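Carnitinyl-CoA dehydratase (Mycobacterium avium, PDB 3R0O) probably catalyses the reversible dehydration of carnitinyl-CoA to crotonobetainyl-CoA, or of a related acyl-CoA thioester, as a trimeric member of the crotonase superfamily. Local coordinates at residues 122-127 and 142-147. Residues are numbered along the deposited sequence; the frame is centred on the assembly and turned at random.
Sequences GSELAL and LPEVKR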
loop_
_atom_site.group_PDB
_atom_site.type_symbol
_atom_site.label_atom_id
_atom_site.label_comp_id
_atom_site.label_asym_id
_atom_site.label_seq_id
_atom_site.Cartn_x
_atom_site.Cartn_y
_atom_site.Cartn_z
ATOM N N GLY A 122 2.833 -3.134 22.029
ATOM C CA GLY A 122 3.866 -4.022 21.548
ATOM C C GLY A 122 3.850 -4.111 20.040
ATOM O O GLY A 122 4.892 -4.087 19.423
ATOM N N SER A 123 2.665 -4.204 19.444
ATOM C CA SER A 123 2.524 -4.115 17.984
ATOM C C SER A 123 2.917 -2.741 17.480
ATOM O O SER A 123 3.503 -2.593 16.394
ATOM C CB SER A 123 1.088 -4.400 17.567
ATOM O OG SER A 123 0.872 -5.786 17.488
ATOM N N GLU A 124 2.626 -1.725 18.285
ATOM C CA GLU A 124 2.978 -0.370 17.898
ATOM C C GLU A 124 4.496 -0.193 17.841
ATOM O O GLU A 124 4.999 0.555 17.020
ATOM C CB GLU A 124 2.261 0.640 18.799
ATOM C CG GLU A 124 0.755 0.680 18.486
ATOM C CD GLU A 124 -0.056 1.554 19.415
ATOM O OE1 GLU A 124 -0.006 1.335 20.643
ATOM O OE2 GLU A 124 -0.773 2.450 18.915
ATOM N N LEU A 125 5.230 -0.889 18.707
ATOM C CA LEU A 125 6.687 -0.849 18.627
ATOM C C LEU A 125 7.136 -1.516 17.331
ATOM O O LEU A 125 8.012 -1.003 16.651
ATOM C CB LEU A 125 7.344 -1.534 19.825
ATOM C CG LEU A 125 7.122 -0.933 21.230
ATOM C CD1 LEU A 125 7.877 -1.749 22.305
ATOM C CD2 LEU A 125 7.509 0.554 21.275
ATOM N N ALA A 126 6.543 -2.664 17.005
ATOM C CA ALA A 126 6.903 -3.384 15.778
ATOM C C ALA A 126 6.597 -2.528 14.556
ATOM O O ALA A 126 7.431 -2.426 13.629
ATOM C CB ALA A 126 6.175 -4.755 15.704
ATOM N N LEU A 127 5.413 -1.892 14.561
ATOM C CA LEU A 127 5.007 -1.031 13.435
ATOM C C LEU A 127 5.933 0.167 13.222
ATOM O O LEU A 127 6.147 0.596 12.083
ATOM C CB LEU A 127 3.553 -0.546 13.587
ATOM C CG LEU A 127 2.530 -1.674 13.432
ATOM C CD1 LEU A 127 1.233 -1.312 14.161
ATOM C CD2 LEU A 127 2.249 -1.969 11.973
ATOM N N LEU A 142 -4.208 -5.121 17.822
ATOM C CA LEU A 142 -4.547 -3.863 18.461
ATOM C C LEU A 142 -5.892 -4.043 19.174
ATOM O O LEU A 142 -6.942 -3.661 18.644
ATOM C CB LEU A 142 -4.621 -2.762 17.400
ATOM C CG LEU A 142 -3.272 -2.508 16.711
ATOM C CD1 LEU A 142 -3.411 -1.506 15.603
ATOM C CD2 LEU A 142 -2.240 -2.059 17.729
ATOM N N PRO A 143 -5.870 -4.643 20.375
ATOM C CA PRO A 143 -7.146 -4.950 21.057
ATOM C C PRO A 143 -7.738 -3.765 21.834
ATOM O O PRO A 143 -8.677 -3.962 22.617
ATOM C CB PRO A 143 -6.750 -6.076 22.023
ATOM C CG PRO A 143 -5.377 -5.656 22.458
ATOM C CD PRO A 143 -4.714 -5.124 21.158
ATOM N N GLU A 144 -7.211 -2.556 21.610
ATOM C CA GLU A 144 -7.697 -1.352 22.307
ATOM C C GLU A 144 -9.217 -1.107 22.196
ATOM O O GLU A 144 -9.850 -0.653 23.175
ATOM C CB GLU A 144 -6.915 -0.115 21.874
ATOM C CG GLU A 144 -5.493 -0.047 22.495
ATOM C CD GLU A 144 -4.405 -0.824 21.710
ATOM O OE1 GLU A 144 -4.720 -1.571 20.752
ATOM O OE2 GLU A 144 -3.209 -0.669 22.056
ATOM N N VAL A 145 -9.802 -1.443 21.041
ATOM C CA VAL A 145 -11.252 -1.294 20.844
ATOM C C VAL A 145 -12.087 -2.171 21.777
ATOM O O VAL A 145 -13.254 -1.852 22.041
ATOM C CB VAL A 145 -11.708 -1.538 19.378
ATOM C CG1 VAL A 145 -11.200 -0.418 18.488
ATOM C CG2 VAL A 145 -11.262 -2.919 18.877
ATOM N N LYS A 146 -11.498 -3.266 22.276
ATOM C CA LYS A 146 -12.187 -4.133 23.227
ATOM C C LYS A 146 -12.121 -3.536 24.613
ATOM O O LYS A 146 -12.854 -3.974 25.510
ATOM C CB LYS A 146 -11.602 -5.547 23.250
ATOM C CG LYS A 146 -11.592 -6.236 21.878
ATOM C CD LYS A 146 -11.580 -7.745 22.004
ATOM C CE LYS A 146 -11.903 -8.412 20.675
ATOM N NZ LYS A 146 -13.299 -8.105 20.280
ATOM N N ARG A 147 -11.257 -2.533 24.782
ATOM C CA ARG A 147 -11.023 -1.915 26.094
ATOM C C ARG A 147 -11.638 -0.506 26.224
ATOM O O ARG A 147 -11.561 0.129 27.292
ATOM C CB ARG A 147 -9.503 -1.889 26.421
#
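Glu124 and Glu144, the two probable active-site glutamates, meet in a small, buried contact between helix 121-128 and the loop that follows strand 139-141 of the crotonase fold, with Leu142 packed beside them. One branch of the leucine does the touching: CD2 lies 4.1 Å from Ser123 CB and equally far, 4.1 Å, from Glu124 CG, with the glutamate chain crossing the leucine at about a right angle. Beside the leucine two carboxylates approach with their planes inclined by 59°, Glu124 OE1 standing 4.0 Å from Glu144 OE2. Glu124 reaches forward with its chain extended beyond CG. In Glu144 the first bond points at the helix, and the bend at chi2 (85°) swings the carboxylate to the side, where OE1 lies over the Leu142-Pro143 backbone and OE2 is left nearest Glu124. No hydrogen bond joins the two segments; Glu124 OE2 accepts hydrogen bonds from the backbone N of Ala153 and Gly155. Glu124 and Glu144 match the two glutamates that act as general acid and base in enoyl-CoA hydratases, and probably do so here. Ser123 OG bonds to Ala118 O and Gly141 N, tying the helix to strands 118-119 and 139-141, while Ala151, in the loop before helix 155-162, touches both glutamates.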